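Local coordinates for carbohydrate esterase family 2 (CE2) (Chaetomium olivicolor, PDB 4XVH), which probably removes acetyl groups from xylan or related plant polysaccharides, pairing a jelly-roll beta-sandwich domain with an esterase domain of the GDSL (SGNH hydrolase) type, at residues S162-I167 against D176-M181; V208-G213 against K237-I242; I112-D117 against Y156-W161; R82-Y87 against I119-G124. All coordinates share one frame; numbering follows the deposited sequence.

Contact 1 (S162-I167 against D176-M181); sequences SGKGLI and DTSPLM. With PEU (2,5,8,11,14,17,20,23,26,29,32,35,38,41,44,47,50,53,56,59,62,65,68,71,74,77,80-heptacosaoxadooctacontan-82-ol), chain C.
The long loop between strand 155-160 and helix 181-184 doubles back here, setting Lys164 and Gly165 against Ser178 to Met181. Lys164 does most of the joining. Its CB meets Met181 SD at 3.5 Å, the two side chains crossing at about a right angle. A bend at chi2 (-62°) then brings CD beside Pro179 O. From there the chain runs extended to NZ, which hydrogen-bonds Pro179 O (2.9 Å) in the carbonyl plane. NZ also lies 2.7 Å from Ser178 OG, which itself donates to Asp176 OD1. The backbones join where Met181 N gives an almost straight bond (172°) to Gly165 O at 3.0 Å, occupying an N-H of the first turn after the N-cap Leu180. An alanine at Lys164 would probably cost Pro179 O one of its donors, Asn169 ND2 being another, and leave the Trp161 ring without its cation. At the other end Gly163, whose positive phi suits glycine, turns its N-H to PEU OAW (2.9 Å), a place consistent with the oxyanion hole of SGNH hydrolases. A long cationic arm and two main-chain carbonyls thus tie together a loop without regular structure.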
# COMPACT_ATOMS: atom_id res chain seq x y z
N SER A 162 -1.87 8.09 4.15
CA SER A 162 -0.93 9.21 4.15
C SER A 162 -0.95 9.96 5.47
O SER A 162 -2.02 10.22 6.03
CB SER A 162 -1.22 10.16 2.99
OG SER A 162 -0.87 9.49 1.78
N GLY A 163 0.24 10.30 5.96
CA GLY A 163 0.39 11.14 7.14
C GLY A 163 0.47 10.34 8.41
O GLY A 163 0.73 10.90 9.48
N LYS A 164 0.26 9.02 8.31
CA LYS A 164 0.17 8.20 9.50
C LYS A 164 1.52 7.73 9.98
O LYS A 164 2.45 7.51 9.20
CB LYS A 164 -0.74 6.99 9.26
CG LYS A 164 -2.18 7.38 8.97
CD LYS A 164 -2.82 8.11 10.16
CE LYS A 164 -4.33 8.24 9.97
NZ LYS A 164 -4.98 8.92 11.14
N GLY A 165 1.63 7.54 11.29
CA GLY A 165 2.85 7.06 11.88
C GLY A 165 2.68 5.78 12.69
O GLY A 165 1.60 5.18 12.74
N LEU A 166 3.78 5.36 13.31
CA LEU A 166 3.81 4.25 14.23
C LEU A 166 3.43 4.66 15.66
O LEU A 166 2.61 4.01 16.30
CB LEU A 166 5.21 3.64 14.22
CG LEU A 166 5.52 2.49 15.19
CD1 LEU A 166 4.65 1.25 14.84
CD2 LEU A 166 7.01 2.15 15.17
N ILE A 167 4.07 5.72 16.18
CA ILE A 167 3.73 6.21 17.53
C ILE A 167 3.08 7.59 17.47
O ILE A 167 2.35 7.95 18.36
CB ILE A 167 4.96 6.28 18.47
CG1 ILE A 167 6.00 7.27 17.97
CG2 ILE A 167 5.60 4.92 18.60
CD1 ILE A 167 7.07 7.54 19.01
N ASP A 176 -2.55 16.01 15.72
CA ASP A 176 -3.21 14.98 14.91
C ASP A 176 -3.34 13.68 15.70
O ASP A 176 -2.70 12.65 15.41
CB ASP A 176 -2.46 14.74 13.61
CG ASP A 176 -3.16 13.72 12.72
OD1 ASP A 176 -4.34 13.39 12.97
OD2 ASP A 176 -2.52 13.23 11.76
N THR A 177 -4.23 13.75 16.69
CA THR A 177 -4.51 12.67 17.60
C THR A 177 -5.45 11.56 17.08
O THR A 177 -6.02 10.80 17.85
CB THR A 177 -5.07 13.27 18.83
OG1 THR A 177 -5.39 12.25 19.78
CG2 THR A 177 -6.25 14.12 18.45
N SER A 178 -5.54 11.42 15.77
CA SER A 178 -6.32 10.36 15.15
C SER A 178 -5.56 9.00 15.19
O SER A 178 -4.43 8.94 15.67
CB SER A 178 -6.63 10.78 13.71
OG SER A 178 -5.42 10.88 12.98
N PRO A 179 -6.19 7.90 14.70
CA PRO A 179 -5.53 6.58 14.86
C PRO A 179 -4.13 6.51 14.24
O PRO A 179 -3.89 7.16 13.21
CB PRO A 179 -6.49 5.63 14.13
CG PRO A 179 -7.86 6.24 14.41
CD PRO A 179 -7.60 7.75 14.29
N LEU A 180 -3.24 5.74 14.88
CA LEU A 180 -1.95 5.36 14.32
C LEU A 180 -2.08 4.12 13.42
O LEU A 180 -3.12 3.48 13.40
CB LEU A 180 -0.95 5.08 15.44
CG LEU A 180 -0.91 6.23 16.46
CD1 LEU A 180 -0.18 5.83 17.74
CD2 LEU A 180 -0.26 7.48 15.83
N MET A 181 -1.06 3.80 12.64
CA MET A 181 -1.17 2.64 11.74
C MET A 181 -1.51 1.31 12.44
O MET A 181 -2.29 0.53 11.88
CB MET A 181 0.10 2.46 10.91
CG MET A 181 0.14 3.35 9.65
SD MET A 181 -1.42 3.56 8.75
CE MET A 181 -1.73 1.90 8.13
CAA PEU C . -13.79 12.25 1.93
OAB PEU C . -12.94 13.39 2.17
CAC PEU C . -13.23 14.06 3.46
CAD PEU C . -12.42 15.34 3.90
OAE PEU C . -12.54 16.45 2.99
CAF PEU C . -12.00 16.20 1.66
CAG PEU C . -10.48 16.13 1.40
OAH PEU C . -9.69 15.21 2.18
CAI PEU C . -8.33 15.16 1.69
CAJ PEU C . -7.38 14.42 2.64
OAK PEU C . -6.04 14.34 2.08
CAL PEU C . -5.10 14.06 3.14
CAM PEU C . -3.65 13.98 2.67
OAN PEU C . -2.91 13.94 3.91
CAO PEU C . -1.48 13.98 3.75
CAP PEU C . -1.12 14.48 5.13
OAQ PEU C . 0.20 14.76 5.66
CAR PEU C . 1.07 15.67 4.92
CAS PEU C . 1.83 15.20 3.66
OAT PEU C . 2.82 14.12 3.91
CAU PEU C . 2.29 12.86 4.40
CAV PEU C . 3.41 11.82 4.65
OAW PEU C . 2.99 10.52 5.12

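Contact 2 (V208-G213 against K237-I242); sequences VVINLG and KFVQDI
Strand 208-211, with Val208 and Ile210 turned to the helix, runs roughly antiparallel to helix 237-242, the N-to-C directions 154° apart and the axes 11.2 Å from each other at closest. No hydrogen bond crosses this gap; apolar side chains from both sides, aliphatic on the strand and with Phe238 on the helix, meet across it. Ile210 CD1 meets three helix side chains: it lies 3.8 Å from Val239 CG2, faces Ile242 CD1 tip to tip at 4.1 Å and comes within 4.2 Å of Phe238 CD2. The extended chi2 (168°) is what carries that methyl clear of the strand. Val208 CG1 approaches the same Ile242 CD1, again tip to tip, at 4.2 Å. Ile242 CD1 also rests over one face of the Phe238 ring, offset toward its rim. Strand 207-211 and helix 228-243 form the first two elements of a beta-alpha-beta crossover, completed by strand 250-254, the parallel neighbour of 207-211; Phe251 from that strand packs on Val208, Val239 and Ile242. Further along, Leu212 CD1 touches Phe238 CE2 at 4.2 Å, the two side chains crossing at about a right angle. On the side of the helix turned from the sheet, Lys237 NZ forms a salt bridge with Asp241 one turn on, engaging the syn lone pairs of both oxygens at 3.0 Å from OD1 and from OD2.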
# COMPACT_ATOMS: atom_id res chain seq x y z
N VAL A 208 5.84 -9.66 5.58
CA VAL A 208 5.18 -8.45 6.02
C VAL A 208 6.20 -7.33 5.97
O VAL A 208 7.26 -7.40 6.62
CB VAL A 208 4.62 -8.57 7.43
CG1 VAL A 208 4.12 -7.19 7.94
CG2 VAL A 208 3.50 -9.62 7.46
N VAL A 209 5.86 -6.32 5.16
CA VAL A 209 6.73 -5.18 4.90
C VAL A 209 6.21 -3.97 5.68
O VAL A 209 5.02 -3.65 5.61
CB VAL A 209 6.77 -4.82 3.40
CG1 VAL A 209 7.67 -3.58 3.20
CG2 VAL A 209 7.28 -6.03 2.58
N ILE A 210 7.08 -3.36 6.48
CA ILE A 210 6.62 -2.21 7.25
C ILE A 210 7.52 -1.02 6.97
O ILE A 210 8.72 -1.10 7.18
CB ILE A 210 6.62 -2.50 8.76
CG1 ILE A 210 5.70 -3.69 9.06
CG2 ILE A 210 6.21 -1.22 9.53
CD1 ILE A 210 5.83 -4.24 10.44
N ASN A 211 6.91 0.09 6.55
CA ASN A 211 7.64 1.32 6.26
C ASN A 211 6.98 2.50 6.97
O ASN A 211 6.09 3.17 6.43
CB ASN A 211 7.68 1.53 4.75
CG ASN A 211 8.49 2.76 4.33
OD1 ASN A 211 8.76 3.67 5.12
ND2 ASN A 211 8.83 2.80 3.06
N LEU A 212 7.42 2.76 8.20
CA LEU A 212 6.83 3.80 9.02
C LEU A 212 7.92 4.55 9.78
O LEU A 212 8.92 3.94 10.22
CB LEU A 212 5.85 3.20 10.02
CG LEU A 212 4.57 2.60 9.46
CD1 LEU A 212 3.89 1.82 10.58
CD2 LEU A 212 3.66 3.73 8.95
N GLY A 213 7.72 5.86 9.96
CA GLY A 213 8.68 6.66 10.72
C GLY A 213 8.90 8.01 10.07
O GLY A 213 9.36 8.94 10.72
N LYS A 237 6.79 -4.05 19.31
CA LYS A 237 5.44 -4.43 19.71
C LYS A 237 4.48 -4.63 18.51
O LYS A 237 3.66 -5.55 18.51
CB LYS A 237 4.90 -3.36 20.67
CG LYS A 237 3.51 -3.65 21.22
CD LYS A 237 3.49 -4.94 22.04
CE LYS A 237 2.20 -5.05 22.87
NZ LYS A 237 1.02 -4.60 22.05
N PHE A 238 4.60 -3.77 17.49
CA PHE A 238 3.74 -3.85 16.31
C PHE A 238 3.99 -5.19 15.58
O PHE A 238 3.06 -5.91 15.24
CB PHE A 238 3.99 -2.66 15.37
CG PHE A 238 3.03 -2.58 14.20
CD1 PHE A 238 1.75 -3.11 14.31
CD2 PHE A 238 3.40 -1.98 13.01
CE1 PHE A 238 0.85 -3.06 13.23
CE2 PHE A 238 2.52 -1.91 11.94
CZ PHE A 238 1.22 -2.47 12.06
N VAL A 239 5.26 -5.53 15.38
CA VAL A 239 5.58 -6.81 14.79
C VAL A 239 5.07 -7.96 15.67
O VAL A 239 4.44 -8.91 15.18
CB VAL A 239 7.09 -6.93 14.54
CG1 VAL A 239 7.46 -8.36 14.19
CG2 VAL A 239 7.50 -5.95 13.38
N GLN A 240 5.30 -7.88 16.98
CA GLN A 240 4.82 -8.94 17.85
C GLN A 240 3.30 -9.06 17.73
O GLN A 240 2.76 -10.17 17.67
CB GLN A 240 5.25 -8.68 19.29
CG GLN A 240 6.74 -8.92 19.51
CD GLN A 240 7.25 -8.44 20.85
OE1 GLN A 240 6.60 -7.63 21.52
NE2 GLN A 240 8.40 -8.93 21.26
N ASP A 241 2.60 -7.92 17.65
CA ASP A 241 1.14 -7.94 17.50
C ASP A 241 0.73 -8.61 16.17
O ASP A 241 -0.24 -9.39 16.14
CB ASP A 241 0.56 -6.53 17.59
CG ASP A 241 0.61 -5.96 19.00
OD1 ASP A 241 0.81 -6.73 19.97
OD2 ASP A 241 0.45 -4.74 19.14
N ILE A 242 1.46 -8.35 15.09
CA ILE A 242 1.13 -8.99 13.81
C ILE A 242 1.42 -10.50 13.87
O ILE A 242 0.71 -11.32 13.28
CB ILE A 242 1.91 -8.33 12.63
CG1 ILE A 242 1.56 -6.84 12.57
CG2 ILE A 242 1.60 -9.03 11.29
CD1 ILE A 242 2.40 -6.08 11.56

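Contact 3 (I112-D117 against Y156-W161); sequences IDIIGD and YSVVAW
Ile112 pairs with Tyr156 in the parallel strands 112-116 and 156-160, whose axes diverge by only 15°. Ser157 N donates to Ile112 O, Ile114 N to Ser157 O (2.8 Å), Val159 N to Ile114 O (2.9 Å) and Gly116 N to Val159 O, before a weak bond from Trp161 N to Gly116 O ends the series. Ile114 is the side chain that binds the strands on one face. Its CB stands 4.1 Å from Ser157 O. The CG2 branch, anti to the backbone N, rises against Thr120 CG2 of helix 118-121. CG1 lies anti to the carbonyl carbon, and a chi2 of 149°, some way from fully staggered, swings CD1 over the neighbouring strand, where it sits 3.9 Å from both Tyr156 CB and Val158 CG2. Tyr144 of helix 144-151 also packs on this isoleucine, so a branched hydrocarbon suits the apolar setting between sheet and helices. Beside it Gly116 carries no side chain, and Ala160 CB lies close against Gly116 O, at 3.3 Å. The opposite face holds Asp113, whose OD1 passes 3.4 Å from Ser157 CB; this buried carboxylate is satisfied by Trp203 NE1 at OD1 and Tyr185 OH at OD2. Asp117, at the N-cap of helix 118-121, accepts Ile119 N at OD1. A parallel sheet strand running straight into Gly116-Asp117-Ser118 is the first conserved block of the GDSL hydrolases, in which the serine is the probable nucleophile; here strand 155-160 flanks it at the border of the five-stranded central sheet.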
# COMPACT_ATOMS: atom_id res chain seq x y z
N ILE A 112 1.94 -11.23 0.44
CA ILE A 112 2.74 -10.22 1.13
C ILE A 112 1.88 -9.06 1.64
O ILE A 112 1.10 -8.48 0.87
CB ILE A 112 3.83 -9.66 0.16
CG1 ILE A 112 4.80 -10.78 -0.29
CG2 ILE A 112 4.58 -8.52 0.78
CD1 ILE A 112 5.89 -10.26 -1.27
N ASP A 113 2.03 -8.69 2.91
CA ASP A 113 1.43 -7.45 3.42
C ASP A 113 2.43 -6.31 3.31
O ASP A 113 3.62 -6.48 3.60
CB ASP A 113 1.01 -7.59 4.89
CG ASP A 113 -0.39 -8.18 5.06
OD1 ASP A 113 -0.94 -8.68 4.06
OD2 ASP A 113 -0.92 -8.16 6.20
N ILE A 114 1.94 -5.13 2.92
CA ILE A 114 2.78 -3.94 2.89
C ILE A 114 2.12 -2.84 3.71
O ILE A 114 1.04 -2.40 3.37
CB ILE A 114 2.98 -3.46 1.46
CG1 ILE A 114 3.27 -4.68 0.55
CG2 ILE A 114 4.09 -2.40 1.42
CD1 ILE A 114 2.78 -4.53 -0.86
N ILE A 115 2.77 -2.42 4.79
CA ILE A 115 2.12 -1.53 5.75
C ILE A 115 2.91 -0.23 5.83
O ILE A 115 4.12 -0.28 6.03
CB ILE A 115 2.06 -2.16 7.15
CG1 ILE A 115 1.36 -3.53 7.10
CG2 ILE A 115 1.36 -1.18 8.13
CD1 ILE A 115 1.65 -4.43 8.34
N GLY A 116 2.24 0.92 5.69
CA GLY A 116 2.98 2.17 5.77
C GLY A 116 2.17 3.43 5.66
O GLY A 116 0.97 3.47 6.01
N ASP A 117 2.83 4.48 5.18
CA ASP A 117 2.22 5.79 5.10
C ASP A 117 2.08 6.23 3.64
O ASP A 117 1.87 5.41 2.75
CB ASP A 117 3.05 6.80 5.89
CG ASP A 117 4.53 6.80 5.48
OD1 ASP A 117 4.86 6.50 4.31
OD2 ASP A 117 5.38 7.09 6.34
N TYR A 156 -0.76 -9.44 -2.84
CA TYR A 156 -0.35 -8.54 -1.78
C TYR A 156 -1.58 -7.84 -1.19
O TYR A 156 -2.69 -7.89 -1.75
CB TYR A 156 0.68 -7.51 -2.29
CG TYR A 156 0.18 -6.72 -3.48
CD1 TYR A 156 -0.56 -5.56 -3.31
CD2 TYR A 156 0.44 -7.14 -4.79
CE1 TYR A 156 -1.02 -4.83 -4.39
CE2 TYR A 156 -0.02 -6.42 -5.88
CZ TYR A 156 -0.75 -5.25 -5.66
OH TYR A 156 -1.22 -4.51 -6.70
N SER A 157 -1.36 -7.24 -0.03
CA SER A 157 -2.34 -6.41 0.63
C SER A 157 -1.62 -5.18 1.15
O SER A 157 -0.69 -5.30 1.95
CB SER A 157 -3.01 -7.15 1.79
OG SER A 157 -3.93 -6.30 2.42
N VAL A 158 -2.03 -4.02 0.65
CA VAL A 158 -1.49 -2.75 1.11
C VAL A 158 -2.42 -2.18 2.18
O VAL A 158 -3.62 -2.02 1.95
CB VAL A 158 -1.37 -1.72 -0.04
CG1 VAL A 158 -0.90 -0.36 0.49
CG2 VAL A 158 -0.39 -2.23 -1.10
N VAL A 159 -1.85 -1.90 3.34
CA VAL A 159 -2.57 -1.21 4.39
C VAL A 159 -1.78 0.03 4.72
O VAL A 159 -0.77 -0.04 5.42
CB VAL A 159 -2.74 -2.07 5.65
CG1 VAL A 159 -3.57 -1.29 6.68
CG2 VAL A 159 -3.47 -3.35 5.30
N ALA A 160 -2.23 1.17 4.20
CA ALA A 160 -1.42 2.39 4.28
C ALA A 160 -2.29 3.61 4.20
O ALA A 160 -3.35 3.56 3.58
CB ALA A 160 -0.39 2.42 3.18
N TRP A 161 -1.85 4.71 4.81
CA TRP A 161 -2.69 5.90 4.91
C TRP A 161 -1.72 7.09 5.02
O TRP A 161 -0.82 7.07 5.85
CB TRP A 161 -3.61 5.80 6.14
CG TRP A 161 -4.62 6.89 6.32
CD1 TRP A 161 -4.42 8.24 6.23
CD2 TRP A 161 -6.02 6.71 6.63
NE1 TRP A 161 -5.62 8.91 6.46
CE2 TRP A 161 -6.61 7.99 6.70
CE3 TRP A 161 -6.83 5.58 6.84
CZ2 TRP A 161 -7.97 8.17 6.99
CZ3 TRP A 161 -8.18 5.77 7.14
CH2 TRP A 161 -8.73 7.05 7.21

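Contact 4 (R82-Y87 against I119-G124); sequences RSEPAY and ITVGYG. With PEU (2,5,8,11,14,17,20,23,26,29,32,35,38,41,44,47,50,53,56,59,62,65,68,71,74,77,80-heptacosaoxadooctacontan-82-ol), chain C.
Van der Waals contact between Glu84 and Val121 forms the centre of this packing, their side chains crossing at about a right angle. With chi1 at 70°, Glu84 CG stands between the backbone N and carbonyl carbon; the chain then extends past the valine, CB lying 3.8 Å from Val121 CG1, OE2 at the same distance from that methyl, and OE1 3.9 Å from Val121 CG2. The aromatic contacts come next. Glu84 OE2 lies at the edge of the Tyr123 ring, near its plane, 4.2 Å from CD2, where the ring hydrogens offer a weakly positive rim. Tyr87 OH comes obliquely to Tyr123 CE2, also at 4.2 Å, while Glu84 CG abuts the edge of the Tyr87 ring. Polar ends find their partners beyond the two segments: Glu84 OE2 with Ser162 OG, Tyr87 OH with Asn133 ND2, Tyr123 OH with Asp304 OD2, and the Arg82 guanidinium with Asp45 and Asp126. Toward the ligand, PEU OAK lies over one face of Tyr87, 3.8 Å from CZ. An alanine at Tyr87 would probably leave Asn133 ND2 without its hydroxyl mate and PEU OAK without the ring face it lies over, and open a gap beside Glu84 CG. Segment 82-87 links strands 73-81 and 88-97 of the N-terminal beta domain, whereas 119-124 holds the end of helix 118-121 and the loop after it; Thr120 and Val121 of that helix pack on Ala160 of strand 155-160. The contact is therefore a seam between the two domains.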
# COMPACT_ATOMS: atom_id res chain seq x y z
N ARG A 82 -5.65 2.90 -7.29
CA ARG A 82 -4.38 3.62 -7.25
C ARG A 82 -4.25 4.45 -5.96
O ARG A 82 -3.13 4.76 -5.52
CB ARG A 82 -4.28 4.59 -8.44
CG ARG A 82 -4.23 3.93 -9.81
CD ARG A 82 -4.68 4.88 -10.89
NE ARG A 82 -3.87 6.10 -10.99
CZ ARG A 82 -2.72 6.19 -11.67
NH1 ARG A 82 -2.22 5.14 -12.33
NH2 ARG A 82 -2.07 7.36 -11.73
N SER A 83 -5.40 4.86 -5.41
CA SER A 83 -5.46 5.91 -4.40
C SER A 83 -5.89 5.40 -3.03
O SER A 83 -6.05 4.19 -2.83
CB SER A 83 -6.42 7.03 -4.86
OG SER A 83 -7.71 6.50 -5.14
N GLU A 84 -6.13 6.32 -2.09
CA GLU A 84 -6.23 5.92 -0.68
C GLU A 84 -7.52 6.39 -0.01
O GLU A 84 -8.21 7.28 -0.52
CB GLU A 84 -5.01 6.47 0.08
CG GLU A 84 -5.06 8.01 0.21
CD GLU A 84 -3.87 8.56 0.98
OE1 GLU A 84 -3.76 8.26 2.20
OE2 GLU A 84 -3.04 9.27 0.35
N PRO A 85 -7.85 5.81 1.15
CA PRO A 85 -9.13 6.13 1.79
C PRO A 85 -9.31 7.60 2.12
O PRO A 85 -10.45 8.08 2.10
CB PRO A 85 -9.11 5.30 3.08
CG PRO A 85 -7.91 4.44 3.02
CD PRO A 85 -7.19 4.64 1.75
N ALA A 86 -8.22 8.31 2.38
CA ALA A 86 -8.33 9.70 2.81
C ALA A 86 -9.02 10.55 1.75
O ALA A 86 -9.63 11.55 2.09
CB ALA A 86 -6.95 10.29 3.13
N TYR A 87 -8.91 10.16 0.48
CA TYR A 87 -9.49 10.95 -0.61
C TYR A 87 -10.89 10.46 -0.98
O TYR A 87 -11.71 11.23 -1.49
CB TYR A 87 -8.59 10.92 -1.85
CG TYR A 87 -7.36 11.81 -1.73
CD1 TYR A 87 -7.43 13.17 -2.02
CD2 TYR A 87 -6.15 11.29 -1.28
CE1 TYR A 87 -6.32 13.99 -1.89
CE2 TYR A 87 -5.02 12.11 -1.15
CZ TYR A 87 -5.11 13.45 -1.46
OH TYR A 87 -3.98 14.24 -1.31
N ILE A 119 4.19 7.02 1.48
CA ILE A 119 5.16 6.41 0.58
C ILE A 119 4.65 5.04 0.08
O ILE A 119 4.79 4.67 -1.11
CB ILE A 119 6.53 6.26 1.28
CG1 ILE A 119 7.00 7.66 1.73
CG2 ILE A 119 7.57 5.58 0.36
CD1 ILE A 119 8.23 7.61 2.66
N THR A 120 4.00 4.33 0.99
CA THR A 120 3.45 3.02 0.67
C THR A 120 2.14 3.13 -0.09
O THR A 120 1.83 2.29 -0.95
CB THR A 120 3.29 2.22 1.98
OG1 THR A 120 4.60 2.08 2.54
CG2 THR A 120 2.65 0.88 1.78
N VAL A 121 1.40 4.20 0.17
CA VAL A 121 0.23 4.50 -0.65
C VAL A 121 0.64 4.72 -2.11
O VAL A 121 0.02 4.17 -3.02
CB VAL A 121 -0.48 5.79 -0.18
CG1 VAL A 121 -1.50 6.24 -1.24
CG2 VAL A 121 -1.17 5.56 1.18
N GLY A 122 1.68 5.52 -2.30
CA GLY A 122 1.99 6.03 -3.63
C GLY A 122 1.55 7.47 -3.82
O GLY A 122 1.25 7.88 -4.93
N TYR A 123 1.49 8.22 -2.73
CA TYR A 123 1.23 9.66 -2.73
C TYR A 123 2.07 10.38 -3.78
O TYR A 123 3.30 10.26 -3.77
CB TYR A 123 1.55 10.21 -1.33
CG TYR A 123 1.23 11.66 -1.06
CD1 TYR A 123 2.02 12.68 -1.59
CD2 TYR A 123 0.15 12.01 -0.25
CE1 TYR A 123 1.74 14.01 -1.34
CE2 TYR A 123 -0.14 13.35 0.02
CZ TYR A 123 0.66 14.34 -0.53
OH TYR A 123 0.39 15.67 -0.30
N GLY A 124 1.44 11.16 -4.66
CA GLY A 124 2.22 12.06 -5.52
C GLY A 124 3.12 11.40 -6.56
O GLY A 124 3.88 12.09 -7.26
CAA PEU C . -13.79 12.25 1.93
OAB PEU C . -12.94 13.39 2.17
CAC PEU C . -13.23 14.06 3.46
CAD PEU C . -12.42 15.34 3.90
OAE PEU C . -12.54 16.45 2.99
CAF PEU C . -12.00 16.20 1.66
CAG PEU C . -10.48 16.13 1.40
OAH PEU C . -9.69 15.21 2.18
CAI PEU C . -8.33 15.16 1.69
CAJ PEU C . -7.38 14.42 2.64
OAK PEU C . -6.04 14.34 2.08
CAL PEU C . -5.10 14.06 3.14
CAM PEU C . -3.65 13.98 2.67
OAN PEU C . -2.91 13.94 3.91
CAO PEU C . -1.48 13.98 3.75
CAP PEU C . -1.12 14.48 5.13
OAQ PEU C . 0.20 14.76 5.66
CAR PEU C . 1.07 15.67 4.92
CAS PEU C . 1.83 15.20 3.66
OAT PEU C . 2.82 14.12 3.91
CAU PEU C . 2.29 12.86 4.40
CAV PEU C . 3.41 11.82 4.65
OAW PEU C . 2.99 10.52 5.12

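Overall arrangement
Contacts 2 and 3 share the central parallel sheet, where Val209 O lies 2.7 Å from Ile115 N, a probable hydrogen bond; their centres are about 10 Å apart. Contact 1 sits beyond the C-terminal ends of these strands, with Met181 CG 3.6 Å from Leu212 CD2 and Met181 CE 3.5 Å from Val159 O. Contact 4 brings the beta domain to the same end, and its Tyr123 CD2 lies 3.4 Å from Ser162 OG of contact 1. PEU runs across contacts 4 and 1, passes about 4 Å from the side chain of Asp117 in contact 3 and about 8 Å from that of Leu212 in contact 2. Its pocket also includes Ser118 and His306, the probable catalytic pair.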